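Local coordinates for mirolysin (Tannerella forsythia, PDB 6R7V), which is a zinc metallopeptidase of the pappalysin family of metzincins, held here as a latent zymogen and expected to cleave peptide bonds when activated, at residues A[198-211]-A[266-278]. The protein carries 1 engineered substitution. Sequence-based numbering, arbitrary orientation.
Sequences PYDKGRTATHAVGH and YMDYTYDACMNLF. Engineered in segment 198-211: A208 (natural residue Glu). With ZN (zinc ion), chain D.
M267 reaches beneath the two zinc-binding histidines H207 and H211. Its chain bends at chi2 and chi3 (-45° and -63°), bringing the terminal CE over the face of both imidazoles, 3.5 Å from the centroid of the H211 ring. This is the Met-turn of metzincins, a methionine underlying the metal, while H207 and H211 come from the active-site helix, whose A208 is an engineered replacement for glutamate. On the zinc ion, H217 and C6 complete the ligands, consistent with cysteine-switch latency. H207 ND1 gives a hydrogen bond of 2.7 Å to Y266 O in the carbonyl plane, which fixes the turn of the ring while NE2 binds the metal.

R203 can be followed outward. Its CB lies 3.6 Å from D272 CG and also touches M275 SD; CG rests against Y266 CD1, and CD passes D272 O at 4.0 Å. NE approaches Y266 CE1, which lies over one face of the guanidinium, and NH1 gives a weak bond of 2.9 Å to D272 O. The positive end also pairs with D77 through NE and D84 through NH2. At the helix start, D272 OD2 accepts K201 N at 2.9 Å and, from above the carboxylate plane, R203 N, whereas OD1 forms a salt bridge to R4.

Just ahead of the helix, P198 CB makes a CH-pi contact over the face of the Y271 ring, 3.6 Å from its centroid, and the edge of the Y271 ring is turned to the face of the Y199 ring in an offset edge-to-face pair, the planes 83° apart.

Helix 203-212 thus lies between segment 266-278 and strand 182-185, with helix 64-77 touching T206 and Y266, and helix 280-288 meeting M267 and F278.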
loop_
_atom_site.group_PDB
_atom_site.type_symbol
_atom_site.label_atom_id
_atom_site.label_comp_id
_atom_site.label_asym_id
_atom_site.label_seq_id
_atom_site.Cartn_x
_atom_site.Cartn_y
_atom_site.Cartn_z
ATOM N N PRO A 198 -0.005 -9.777 -15.893
ATOM C CA PRO A 198 1.323 -9.283 -15.501
ATOM C C PRO A 198 1.402 -8.711 -14.070
ATOM O O PRO A 198 2.385 -8.038 -13.738
ATOM C CB PRO A 198 1.582 -8.203 -16.552
ATOM C CG PRO A 198 0.229 -7.591 -16.757
ATOM C CD PRO A 198 -0.760 -8.734 -16.625
ATOM N N TYR A 199 0.403 -8.960 -13.235
ATOM C CA TYR A 199 0.413 -8.487 -11.854
ATOM C C TYR A 199 0.480 -9.714 -10.962
ATOM O O TYR A 199 -0.460 -10.059 -10.241
ATOM C CB TYR A 199 -0.798 -7.559 -11.563
ATOM C CG TYR A 199 -0.923 -6.456 -12.589
ATOM C CD1 TYR A 199 -0.035 -5.385 -12.601
ATOM C CD2 TYR A 199 -1.911 -6.497 -13.567
ATOM C CE1 TYR A 199 -0.121 -4.388 -13.560
ATOM C CE2 TYR A 199 -2.018 -5.492 -14.527
ATOM C CZ TYR A 199 -1.120 -4.438 -14.519
ATOM O OH TYR A 199 -1.221 -3.436 -15.455
ATOM N N ASP A 200 1.607 -10.431 -11.082
ATOM C CA ASP A 200 1.816 -11.730 -10.447
ATOM C C ASP A 200 3.089 -11.792 -9.604
ATOM O O ASP A 200 3.567 -12.886 -9.328
ATOM C CB ASP A 200 1.847 -12.848 -11.504
ATOM C CG ASP A 200 2.943 -12.691 -12.546
ATOM O OD1 ASP A 200 3.494 -11.557 -12.687
ATOM O OD2 ASP A 200 3.201 -13.665 -13.276
ATOM N N LYS A 201 3.634 -10.626 -9.172
ATOM C CA LYS A 201 4.817 -10.644 -8.310
ATOM C C LYS A 201 4.524 -9.993 -6.957
ATOM O O LYS A 201 5.465 -9.720 -6.201
ATOM C CB LYS A 201 6.043 -9.985 -8.983
ATOM C CG LYS A 201 6.420 -10.572 -10.346
ATOM C CD LYS A 201 6.898 -11.998 -10.178
ATOM C CE LYS A 201 7.275 -12.682 -11.476
ATOM N NZ LYS A 201 7.710 -14.061 -11.176
ATOM N N GLY A 202 3.234 -9.818 -6.635
ATOM C CA GLY A 202 2.819 -9.284 -5.342
ATOM C C GLY A 202 3.007 -7.796 -5.179
ATOM O O GLY A 202 2.904 -7.294 -4.044
ATOM N N ARG A 203 3.216 -7.058 -6.295
ATOM C CA ARG A 203 3.441 -5.616 -6.144
ATOM C C ARG A 203 2.154 -4.808 -6.028
ATOM O O ARG A 203 2.221 -3.640 -5.665
ATOM C CB ARG A 203 4.333 -5.046 -7.267
ATOM C CG ARG A 203 5.801 -5.016 -6.889
ATOM C CD ARG A 203 6.411 -6.393 -6.645
ATOM N NE ARG A 203 7.762 -6.257 -6.096
ATOM C CZ ARG A 203 8.865 -6.295 -6.832
ATOM N NH1 ARG A 203 8.789 -6.430 -8.154
ATOM N NH2 ARG A 203 10.054 -6.148 -6.261
ATOM N N THR A 204 0.992 -5.363 -6.342
ATOM C CA THR A 204 -0.259 -4.633 -6.117
ATOM C C THR A 204 -0.349 -4.328 -4.611
ATOM O O THR A 204 -0.659 -3.197 -4.208
ATOM C CB THR A 204 -1.477 -5.406 -6.648
ATOM O OG1 THR A 204 -1.289 -5.610 -8.054
ATOM C CG2 THR A 204 -2.771 -4.657 -6.423
ATOM N N ALA A 205 -0.031 -5.317 -3.769
ATOM C CA ALA A 205 -0.077 -5.044 -2.325
ATOM C C ALA A 205 1.074 -4.155 -1.872
ATOM O O ALA A 205 0.866 -3.358 -0.975
ATOM C CB ALA A 205 -0.075 -6.352 -1.531
ATOM N N THR A 206 2.283 -4.279 -2.472
ATOM C CA THR A 206 3.361 -3.354 -2.075
ATOM C C THR A 206 2.925 -1.918 -2.321
ATOM O O THR A 206 3.083 -1.050 -1.441
ATOM C CB THR A 206 4.638 -3.650 -2.891
ATOM O OG1 THR A 206 5.047 -4.972 -2.506
ATOM C CG2 THR A 206 5.788 -2.692 -2.554
ATOM N N HIS A 207 2.316 -1.678 -3.503
ATOM C CA HIS A 207 1.829 -0.354 -3.879
ATOM C C HIS A 207 0.722 0.116 -2.898
ATOM O O HIS A 207 0.762 1.264 -2.427
ATOM C CB HIS A 207 1.306 -0.477 -5.315
ATOM C CG HIS A 207 0.636 0.735 -5.868
ATOM N ND1 HIS A 207 1.255 1.528 -6.817
ATOM C CD2 HIS A 207 -0.612 1.210 -5.638
ATOM C CE1 HIS A 207 0.371 2.461 -7.126
ATOM N NE2 HIS A 207 -0.760 2.317 -6.417
ATOM N N ALA A 208 -0.263 -0.759 -2.605
ATOM C CA ALA A 208 -1.378 -0.387 -1.715
ATOM C C ALA A 208 -0.879 -0.113 -0.322
ATOM O O ALA A 208 -1.354 0.828 0.325
ATOM C CB ALA A 208 -2.411 -1.499 -1.673
ATOM N N VAL A 209 0.039 -0.951 0.185
ATOM C CA VAL A 209 0.587 -0.736 1.538
ATOM C C VAL A 209 1.363 0.608 1.549
ATOM O O VAL A 209 1.302 1.328 2.554
ATOM C CB VAL A 209 1.433 -1.958 2.018
ATOM C CG1 VAL A 209 2.179 -1.669 3.318
ATOM C CG2 VAL A 209 0.546 -3.189 2.177
ATOM N N GLY A 210 2.014 0.968 0.428
ATOM C CA GLY A 210 2.644 2.280 0.331
ATOM C C GLY A 210 1.617 3.373 0.587
ATOM O O GLY A 210 1.887 4.286 1.355
ATOM N N HIS A 211 0.400 3.300 -0.033
ATOM C CA HIS A 211 -0.653 4.307 0.286
ATOM C C HIS A 211 -1.095 4.264 1.757
ATOM O O HIS A 211 -1.312 5.316 2.361
ATOM C CB HIS A 211 -1.896 4.082 -0.564
ATOM C CG HIS A 211 -1.741 4.296 -2.049
ATOM N ND1 HIS A 211 -1.284 5.493 -2.579
ATOM C CD2 HIS A 211 -2.128 3.497 -3.065
ATOM C CE1 HIS A 211 -1.403 5.379 -3.900
ATOM N NE2 HIS A 211 -1.923 4.216 -4.233
ATOM N N TYR A 266 7.543 1.686 -6.947
ATOM C CA TYR A 266 6.305 0.951 -6.663
ATOM C C TYR A 266 5.051 1.804 -6.732
ATOM O O TYR A 266 3.953 1.237 -6.888
ATOM C CB TYR A 266 6.370 0.329 -5.258
ATOM C CG TYR A 266 7.524 -0.647 -5.073
ATOM C CD1 TYR A 266 7.673 -1.746 -5.903
ATOM C CD2 TYR A 266 8.482 -0.446 -4.086
ATOM C CE1 TYR A 266 8.763 -2.606 -5.783
ATOM C CE2 TYR A 266 9.554 -1.326 -3.929
ATOM C CZ TYR A 266 9.695 -2.390 -4.789
ATOM O OH TYR A 266 10.757 -3.243 -4.650
ATOM N N MET A 267 5.170 3.132 -6.619
ATOM C CA MET A 267 4.010 4.005 -6.630
ATOM C C MET A 267 3.644 4.498 -8.031
ATOM O O MET A 267 2.838 5.414 -8.161
ATOM C CB MET A 267 4.224 5.189 -5.677
ATOM C CG MET A 267 4.460 4.732 -4.215
ATOM S SD MET A 267 3.346 3.420 -3.581
ATOM C CE MET A 267 1.742 4.273 -3.674
ATOM N N ASP A 268 4.177 3.838 -9.070
ATOM C CA ASP A 268 3.732 4.101 -10.439
ATOM C C ASP A 268 2.680 3.018 -10.785
ATOM O O ASP A 268 2.212 2.301 -9.890
ATOM C CB ASP A 268 4.929 4.141 -11.439
ATOM C CG ASP A 268 4.674 5.032 -12.661
ATOM O OD1 ASP A 268 3.500 5.193 -13.050
ATOM O OD2 ASP A 268 5.638 5.576 -13.206
ATOM N N TYR A 269 2.276 2.920 -12.072
ATOM C CA TYR A 269 1.265 1.965 -12.539
ATOM C C TYR A 269 1.858 0.897 -13.442
ATOM O O TYR A 269 1.130 0.227 -14.177
ATOM C CB TYR A 269 0.120 2.675 -13.284
ATOM C CG TYR A 269 -0.998 3.253 -12.444
ATOM C CD1 TYR A 269 -1.039 3.056 -11.061
ATOM C CD2 TYR A 269 -2.049 3.945 -13.037
ATOM C CE1 TYR A 269 -2.112 3.520 -10.300
ATOM C CE2 TYR A 269 -3.114 4.430 -12.286
ATOM C CZ TYR A 269 -3.148 4.203 -10.920
ATOM O OH TYR A 269 -4.181 4.720 -10.177
ATOM N N THR A 270 3.177 0.720 -13.386
ATOM C CA THR A 270 3.860 -0.247 -14.228
ATOM C C THR A 270 3.628 -1.710 -13.782
ATOM O O THR A 270 3.138 -1.959 -12.667
ATOM C CB THR A 270 5.345 0.085 -14.260
ATOM O OG1 THR A 270 5.778 0.344 -12.939
ATOM C CG2 THR A 270 5.633 1.301 -15.136
ATOM N N TYR A 271 3.988 -2.668 -14.652
ATOM C CA TYR A 271 3.887 -4.099 -14.359
ATOM C C TYR A 271 4.704 -4.473 -13.148
ATOM O O TYR A 271 5.767 -3.903 -12.938
ATOM C CB TYR A 271 4.405 -4.933 -15.524
ATOM C CG TYR A 271 3.572 -4.976 -16.776
ATOM C CD1 TYR A 271 2.238 -4.559 -16.774
ATOM C CD2 TYR A 271 4.089 -5.501 -17.947
ATOM C CE1 TYR A 271 1.453 -4.646 -17.930
ATOM C CE2 TYR A 271 3.314 -5.613 -19.095
ATOM C CZ TYR A 271 2.001 -5.173 -19.086
ATOM O OH TYR A 271 1.274 -5.273 -20.257
ATOM N N ASP A 272 4.247 -5.469 -12.385
ATOM C CA ASP A 272 4.975 -5.876 -11.199
ATOM C C ASP A 272 6.456 -6.185 -11.400
ATOM O O ASP A 272 7.279 -5.829 -10.542
ATOM C CB ASP A 272 4.357 -7.141 -10.643
ATOM C CG ASP A 272 3.017 -7.012 -9.951
ATOM O OD1 ASP A 272 2.303 -6.014 -10.197
ATOM O OD2 ASP A 272 2.671 -7.917 -9.194
ATOM N N ALA A 273 6.798 -6.911 -12.476
ATOM C CA ALA A 273 8.181 -7.314 -12.711
ATOM C C ALA A 273 9.080 -6.148 -13.144
ATOM O O ALA A 273 10.305 -6.324 -13.173
ATOM C CB ALA A 273 8.239 -8.432 -13.740
ATOM N N CYS A 274 8.493 -4.990 -13.454
ATOM C CA CYS A 274 9.339 -3.883 -13.870
ATOM C C CYS A 274 9.471 -2.828 -12.745
ATOM O O CYS A 274 10.190 -1.851 -12.919
ATOM C CB CYS A 274 8.846 -3.312 -15.192
ATOM S SG CYS A 274 8.749 -4.571 -16.496
ATOM N N MET A 275 8.898 -3.092 -11.551
ATOM C CA MET A 275 9.079 -2.275 -10.364
ATOM C C MET A 275 10.187 -2.824 -9.503
ATOM O O MET A 275 10.365 -4.046 -9.415
ATOM C CB MET A 275 7.818 -2.244 -9.519
ATOM C CG MET A 275 6.677 -1.615 -10.207
ATOM S SD MET A 275 5.193 -1.719 -9.167
ATOM C CE MET A 275 4.305 -0.294 -9.871
ATOM N N ASN A 276 10.893 -1.951 -8.785
ATOM C CA ASN A 276 11.966 -2.488 -7.954
ATOM C C ASN A 276 12.508 -1.508 -6.897
ATOM O O ASN A 276 13.521 -1.836 -6.276
ATOM C CB ASN A 276 13.138 -3.019 -8.822
ATOM C CG ASN A 276 13.534 -2.013 -9.867
ATOM O OD1 ASN A 276 13.881 -0.882 -9.539
ATOM N ND2 ASN A 276 13.446 -2.385 -11.152
ATOM N N LEU A 277 11.825 -0.363 -6.628
ATOM C CA LEU A 277 12.304 0.463 -5.520
ATOM C C LEU A 277 11.272 1.379 -4.939
ATOM O O LEU A 277 10.289 1.798 -5.596
ATOM C CB LEU A 277 13.560 1.335 -5.874
ATOM C CG LEU A 277 13.279 2.687 -6.559
ATOM C CD1 LEU A 277 14.514 3.603 -6.482
ATOM C CD2 LEU A 277 12.888 2.518 -8.023
ATOM N N PHE A 278 11.538 1.698 -3.649
ATOM C CA PHE A 278 11.077 2.895 -2.974
ATOM C C PHE A 278 12.265 3.807 -2.886
ATOM O O PHE A 278 13.393 3.304 -2.836
ATOM C CB PHE A 278 10.559 2.646 -1.546
ATOM C CG PHE A 278 9.223 1.944 -1.425
ATOM C CD1 PHE A 278 8.043 2.566 -1.841
ATOM C CD2 PHE A 278 9.137 0.700 -0.802
ATOM C CE1 PHE A 278 6.808 1.940 -1.655
ATOM C CE2 PHE A 278 7.903 0.070 -0.633
ATOM C CZ PHE A 278 6.755 0.684 -1.089
HETATM ZN ZN ZN D . -2.343 3.534 -6.109
HETATM O O HOH W 1 5.038 -8.148 -14.360
HETATM O O HOH W 2 0.775 -1.436 -16.239
HETATM O O HOH W 3 0.354 -7.773 -7.866
#